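Local coordinates for glycosylation Associate Protein 1 (Streptococcus agalactiae serotype V, PDB 6OYC) that probably acts in the accessory Sec system, as one of three associated Gap proteins linked to glycosylation and secretion of a streptococcal surface adhesin, at residues D317-F322 against K350-S355; V342-N347 against F377-F382. All blocks are in the same frame, centred on the assembly; numbering follows the deposited sequence.

Contact 1 of 2, residues D317-F322 against K350-S355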
loop_
_atom_site.group_PDB
_atom_site.type_symbol
_atom_site.label_atom_id
_atom_site.label_comp_id
_atom_site.label_asym_id
_atom_site.label_seq_id
_atom_site.Cartn_x
_atom_site.Cartn_y
_atom_site.Cartn_z
ATOM N N ASP A 317 4.285 30.566 0.902
ATOM C CA ASP A 317 3.250 29.943 1.717
ATOM C C ASP A 317 3.878 29.024 2.759
ATOM O O ASP A 317 4.921 28.410 2.527
ATOM C CB ASP A 317 2.289 29.150 0.831
ATOM C CG ASP A 317 1.400 30.050 -0.010
ATOM O OD1 ASP A 317 1.292 31.245 0.328
ATOM O OD2 ASP A 317 0.809 29.575 -1.006
ATOM N N LEU A 318 3.258 28.961 3.933
ATOM C CA LEU A 318 3.669 28.038 4.997
ATOM C C LEU A 318 2.502 27.065 5.175
ATOM O O LEU A 318 1.598 27.298 5.987
ATOM C CB LEU A 318 4.004 28.763 6.295
ATOM C CG LEU A 318 5.221 29.691 6.288
ATOM C CD1 LEU A 318 5.178 30.616 7.486
ATOM C CD2 LEU A 318 6.511 28.897 6.292
ATOM N N GLU A 319 2.509 25.988 4.392
ATOM C CA GLU A 319 1.333 25.143 4.259
ATOM C C GLU A 319 1.335 24.053 5.324
ATOM O O GLU A 319 2.298 23.272 5.436
ATOM C CB GLU A 319 1.257 24.532 2.863
ATOM C CG GLU A 319 -0.102 23.909 2.562
ATOM C CD GLU A 319 -0.080 22.997 1.343
ATOM O OE1 GLU A 319 -1.035 22.196 1.187
ATOM O OE2 GLU A 319 0.882 23.086 0.540
ATOM N N ILE A 320 0.255 24.012 6.103
ATOM C CA ILE A 320 0.041 23.004 7.134
ATOM C C ILE A 320 -0.848 21.907 6.563
ATOM O O ILE A 320 -1.932 22.184 6.027
ATOM C CB ILE A 320 -0.597 23.618 8.396
ATOM C CG1 ILE A 320 0.278 24.734 8.965
ATOM C CG2 ILE A 320 -0.865 22.534 9.454
ATOM C CD1 ILE A 320 -0.200 25.257 10.292
ATOM N N TYR A 321 -0.400 20.664 6.711
ATOM C CA TYR A 321 -1.113 19.468 6.264
ATOM C C TYR A 321 -1.755 18.826 7.492
ATOM O O TYR A 321 -1.060 18.203 8.299
ATOM C CB TYR A 321 -0.107 18.534 5.582
ATOM C CG TYR A 321 -0.597 17.246 4.936
ATOM C CD1 TYR A 321 -0.770 16.078 5.688
ATOM C CD2 TYR A 321 -0.787 17.166 3.558
ATOM C CE1 TYR A 321 -1.183 14.890 5.078
ATOM C CE2 TYR A 321 -1.190 15.980 2.948
ATOM C CZ TYR A 321 -1.394 14.852 3.714
ATOM O OH TYR A 321 -1.797 13.675 3.125
ATOM N N PHE A 322 -3.075 18.982 7.648
ATOM C CA PHE A 322 -3.771 18.701 8.911
ATOM C C PHE A 322 -4.722 17.517 8.758
ATOM O O PHE A 322 -5.803 17.646 8.159
ATOM C CB PHE A 322 -4.527 19.942 9.384
ATOM C CG PHE A 322 -4.955 19.904 10.841
ATOM C CD1 PHE A 322 -5.874 18.967 11.300
ATOM C CD2 PHE A 322 -4.476 20.849 11.744
ATOM C CE1 PHE A 322 -6.291 18.967 12.636
ATOM C CE2 PHE A 322 -4.891 20.848 13.090
ATOM C CZ PHE A 322 -5.792 19.901 13.527
ATOM N N LYS A 350 -1.239 28.615 5.641
ATOM C CA LYS A 350 -2.426 28.046 5.027
ATOM C C LYS A 350 -2.624 26.646 5.589
ATOM O O LYS A 350 -1.657 25.977 5.961
ATOM C CB LYS A 350 -2.295 28.008 3.506
ATOM C CG LYS A 350 -1.964 29.372 2.905
ATOM C CD LYS A 350 -2.062 29.361 1.388
ATOM C CE LYS A 350 -1.888 30.756 0.794
ATOM N NZ LYS A 350 -1.851 30.709 -0.698
ATOM N N VAL A 351 -3.875 26.200 5.673
ATOM C CA VAL A 351 -4.171 24.890 6.242
ATOM C C VAL A 351 -4.887 24.042 5.198
ATOM O O VAL A 351 -5.938 24.434 4.674
ATOM C CB VAL A 351 -5.000 24.987 7.536
ATOM C CG1 VAL A 351 -5.325 23.567 8.070
ATOM C CG2 VAL A 351 -4.258 25.801 8.597
ATOM N N THR A 352 -4.320 22.882 4.896
ATOM C CA THR A 352 -5.010 21.860 4.113
ATOM C C THR A 352 -5.506 20.774 5.057
ATOM O O THR A 352 -4.700 20.030 5.634
ATOM C CB THR A 352 -4.102 21.242 3.057
ATOM O OG1 THR A 352 -3.558 22.266 2.226
ATOM C CG2 THR A 352 -4.888 20.236 2.216
ATOM N N PHE A 353 -6.828 20.672 5.188
ATOM C CA PHE A 353 -7.442 19.573 5.923
ATOM C C PHE A 353 -7.452 18.310 5.071
ATOM O O PHE A 353 -7.856 18.330 3.901
ATOM C CB PHE A 353 -8.860 19.931 6.351
ATOM C CG PHE A 353 -8.919 21.085 7.294
ATOM C CD1 PHE A 353 -8.345 20.987 8.557
ATOM C CD2 PHE A 353 -9.502 22.287 6.905
ATOM C CE1 PHE A 353 -8.382 22.056 9.430
ATOM C CE2 PHE A 353 -9.541 23.368 7.768
ATOM C CZ PHE A 353 -8.991 23.258 9.034
ATOM N N VAL A 354 -7.009 17.214 5.667
ATOM C CA VAL A 354 -6.754 15.971 4.954
ATOM C C VAL A 354 -7.614 14.881 5.575
ATOM O O VAL A 354 -7.546 14.641 6.788
ATOM C CB VAL A 354 -5.266 15.604 5.008
ATOM C CG1 VAL A 354 -4.984 14.238 4.310
ATOM C CG2 VAL A 354 -4.454 16.739 4.397
ATOM N N SER A 355 -8.435 14.235 4.751
ATOM C CA SER A 355 -9.224 13.084 5.167
ATOM C C SER A 355 -8.830 11.897 4.304
ATOM O O SER A 355 -8.913 11.963 3.068
ATOM C CB SER A 355 -10.723 13.362 5.047
ATOM O OG SER A 355 -11.463 12.163 5.166
#

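Contact 2 of 2, residues V342-N347 against F377-F382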
loop_
_atom_site.group_PDB
_atom_site.type_symbol
_atom_site.label_atom_id
_atom_site.label_comp_id
_atom_site.label_asym_id
_atom_site.label_seq_id
_atom_site.Cartn_x
_atom_site.Cartn_y
_atom_site.Cartn_z
ATOM N N VAL A 342 -3.270 31.492 15.355
ATOM C CA VAL A 342 -1.942 31.576 14.748
ATOM C C VAL A 342 -2.020 32.167 13.346
ATOM O O VAL A 342 -1.051 32.763 12.861
ATOM C CB VAL A 342 -1.236 30.205 14.733
ATOM C CG1 VAL A 342 -1.418 29.477 16.062
ATOM C CG2 VAL A 342 -1.711 29.358 13.558
ATOM N N MET A 343 -3.171 32.037 12.683
ATOM C CA MET A 343 -3.288 32.478 11.299
ATOM C C MET A 343 -3.496 33.981 11.203
ATOM O O MET A 343 -2.985 34.614 10.271
ATOM C CB MET A 343 -4.425 31.731 10.604
ATOM C CG MET A 343 -3.971 30.411 9.988
ATOM S SD MET A 343 -5.334 29.377 9.455
ATOM C CE MET A 343 -5.789 30.169 7.903
ATOM N N LEU A 344 -4.242 34.572 12.147
ATOM C CA LEU A 344 -4.322 36.028 12.194
ATOM C C LEU A 344 -2.957 36.633 12.467
ATOM O O LEU A 344 -2.624 37.695 11.937
ATOM C CB LEU A 344 -5.316 36.488 13.252
ATOM C CG LEU A 344 -6.786 36.117 13.114
ATOM C CD1 LEU A 344 -7.395 36.257 14.475
ATOM C CD2 LEU A 344 -7.500 37.016 12.116
ATOM N N LYS A 345 -2.145 35.958 13.272
ATOM C CA LYS A 345 -0.786 36.397 13.554
ATOM C C LYS A 345 0.191 36.128 12.415
ATOM O O LYS A 345 1.352 36.547 12.518
ATOM C CB LYS A 345 -0.267 35.700 14.815
ATOM C CG LYS A 345 -0.751 36.293 16.123
ATOM C CD LYS A 345 -0.238 35.471 17.290
ATOM C CE LYS A 345 1.255 35.197 17.161
ATOM N NZ LYS A 345 1.579 33.740 17.294
ATOM N N ASN A 346 -0.224 35.433 11.345
ATOM C CA ASN A 346 0.717 35.059 10.282
ATOM C C ASN A 346 -0.068 34.768 9.001
ATOM O O ASN A 346 -0.607 33.667 8.839
ATOM C CB ASN A 346 1.561 33.873 10.698
ATOM C CG ASN A 346 2.698 33.610 9.736
ATOM O OD1 ASN A 346 2.614 33.938 8.555
ATOM N ND2 ASN A 346 3.776 33.020 10.240
ATOM N N ASN A 347 -0.082 35.747 8.088
ATOM C CA ASN A 347 -0.847 35.690 6.846
ATOM C C ASN A 347 -0.300 34.680 5.839
ATOM O O ASN A 347 -0.976 34.403 4.840
ATOM C CB ASN A 347 -0.886 37.084 6.203
ATOM C CG ASN A 347 0.406 37.859 6.416
ATOM O OD1 ASN A 347 1.400 37.634 5.723
ATOM N ND2 ASN A 347 0.398 38.774 7.380
ATOM N N PHE A 377 -16.551 31.781 12.371
ATOM C CA PHE A 377 -15.520 32.782 12.595
ATOM C C PHE A 377 -15.735 34.038 11.768
ATOM O O PHE A 377 -15.027 35.030 11.990
ATOM C CB PHE A 377 -14.137 32.199 12.328
ATOM C CG PHE A 377 -13.715 31.192 13.349
ATOM C CD1 PHE A 377 -14.275 29.923 13.357
ATOM C CD2 PHE A 377 -12.776 31.514 14.311
ATOM C CE1 PHE A 377 -13.894 28.986 14.296
ATOM C CE2 PHE A 377 -12.387 30.578 15.256
ATOM C CZ PHE A 377 -12.945 29.315 15.251
ATOM N N ASP A 378 -16.677 34.017 10.821
ATOM C CA ASP A 378 -17.147 35.230 10.155
ATOM C C ASP A 378 -16.050 35.889 9.304
ATOM O O ASP A 378 -16.077 37.101 9.066
ATOM C CB ASP A 378 -17.711 36.197 11.212
ATOM C CG ASP A 378 -18.289 37.450 10.623
ATOM O OD1 ASP A 378 -19.121 37.331 9.700
ATOM O OD2 ASP A 378 -17.896 38.547 11.091
ATOM N N GLN A 379 -15.081 35.110 8.817
ATOM C CA GLN A 379 -13.904 35.667 8.159
ATOM C C GLN A 379 -13.550 34.868 6.912
ATOM O O GLN A 379 -13.391 33.643 6.975
ATOM C CB GLN A 379 -12.717 35.690 9.123
ATOM C CG GLN A 379 -12.806 36.785 10.160
ATOM C CD GLN A 379 -11.728 37.822 9.974
ATOM O OE1 GLN A 379 -11.729 38.557 8.987
ATOM N NE2 GLN A 379 -10.790 37.882 10.914
ATOM N N LYS A 380 -13.378 35.578 5.787
ATOM C CA LYS A 380 -13.280 34.919 4.490
ATOM C C LYS A 380 -11.962 34.162 4.326
ATOM O O LYS A 380 -11.923 33.127 3.642
ATOM C CB LYS A 380 -13.472 35.935 3.362
ATOM C CG LYS A 380 -13.543 35.288 1.974
ATOM C CD LYS A 380 -14.896 35.516 1.293
ATOM C CE LYS A 380 -14.889 34.984 -0.147
ATOM N NZ LYS A 380 -15.595 33.671 -0.325
ATOM N N PHE A 381 -10.875 34.643 4.939
ATOM C CA PHE A 381 -9.623 33.898 4.867
ATOM C C PHE A 381 -9.711 32.566 5.610
ATOM O O PHE A 381 -8.884 31.677 5.371
ATOM C CB PHE A 381 -8.465 34.743 5.407
ATOM C CG PHE A 381 -8.310 34.688 6.903
ATOM C CD1 PHE A 381 -9.031 35.548 7.724
ATOM C CD2 PHE A 381 -7.429 33.783 7.494
ATOM C CE1 PHE A 381 -8.885 35.502 9.105
ATOM C CE2 PHE A 381 -7.282 33.724 8.879
ATOM C CZ PHE A 381 -8.004 34.588 9.684
ATOM N N PHE A 382 -10.706 32.410 6.486
ATOM C CA PHE A 382 -10.896 31.226 7.311
ATOM C C PHE A 382 -12.206 30.539 6.948
ATOM O O PHE A 382 -13.072 30.353 7.809
ATOM C CB PHE A 382 -10.885 31.624 8.795
ATOM C CG PHE A 382 -10.506 30.507 9.744
ATOM C CD1 PHE A 382 -9.175 30.140 9.915
ATOM C CD2 PHE A 382 -11.478 29.846 10.486
ATOM C CE1 PHE A 382 -8.818 29.117 10.796
ATOM C CE2 PHE A 382 -11.129 28.819 11.367
ATOM C CZ PHE A 382 -9.797 28.454 11.521
#

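Contact 1 of 2, residues D317-F322 against K350-S355
Two neighbouring parallel strands of a Rossmann-like sheet meet here, 318-322 against 350-354, with Glu-319 paired to Lys-350 and Phe-322 to Phe-353. Five backbone hydrogen bonds join them. They alternate in the parallel manner: Ile-320 N gives to Lys-350 O, and Thr-352 N gives to Ile-320 O at 2.7 Å.

The face of Glu-319, Tyr-321 and Thr-352 is partly polar. Thr-352 OG1 donates to Glu-319 OE1 at 2.7 Å, on the anti side of the carboxylate and close to its plane. The same OE1 forms a salt bridge with Arg-420, so two donors grip it. With Tyr-321 CG anti to the backbone N (chi1 -176°), the ring turns one face to Val-354, whose CG2 sits over its centre, 3.5 Å from the centroid, a CH-pi contact. Val-354 CG1 touches Tyr-321 OH, whose polar partner is Tyr-356 OH.

The strands are the two arms of a beta-alpha-beta crossover, with helix 329-344 as the connection. That helix covers the other face, where Ile-320, Phe-322, Val-351 and Phe-353 point. Phe-353 turns its edge toward the face of Phe-322 in an offset edge-to-face pair, centroids 5.8 Å apart and planes at 68°. Val-351 CG1 packs against Phe-322 CB at 3.9 Å and also lies over one face of the Phe-353 ring, offset toward the rim.

At the start of the strands, the extended Lys-350 chain carries NZ to 2.9 Å from Asp-317 OD2, a salt bridge in which NZ comes from above the carboxylate plane.

Contact 2 of 2, residues V342-N347 against F377-F382
Phe-381 CG stands between its backbone N and carbonyl carbon (chi1 84°), and the ring meets Met-343 and Leu-344 at the end of helix 329-344. The Met-343 chain bends at chi3 (78°), which sets CE near both phenylalanine rings, 3.9 Å from Phe-382 CD1 and 4.0 Å from Phe-381 CE2.

Met-343 SD lies at the edge of the Phe-382 ring, near its plane and 3.7 Å from CE1. This is a Met-aromatic contact. Met-343 CB comes to the edge of the Phe-381 ring, at CE2. Phe-382 CB covers one face of that ring. Leu-344 crosses Phe-381 at about a right angle, and its CD2 touches CZ at 3.5 Å. The same methyl is 3.6 Å from Gln-379 NE2, which is hydrogen-bonded to Tyr-340 OH.

The contact joins the helix end to the loop that follows helix 360-375. Phe-382 N bonds to Gln-379 O at 3.0 Å, a turn that brings Gln-379, Phe-381 and Phe-382 to the helix. Across the contact the touching groups are almost wholly apolar. Its hold therefore rests on van der Waals packing, with the sulfur facing the ring's hydrogen-bearing, weakly positive edge.

In the fold
After an earlier parallel sheet and a long antiparallel one, the chain enters a second parallel sheet at strand 318-323, runs through helix 329-344 and returns on strand 349-354. Contact 1 closes this loop between the two strands. Contact 2 starts before that loop ends, at the C-terminal end of the helix, and closes with 377-382, beyond helix 360-375. The two loops therefore cross. Their centres lie 14 Å apart, and they touch where Val-351 CG2 packs on Met-343 SD. Contact 1 pairs two adjacent strands of the sheet. Contact 2 ties helix 329-344, the connection between those strands, to the loop leading toward strand 406-409, whose Leu-406 touches Val-351, Met-343 and Phe-382.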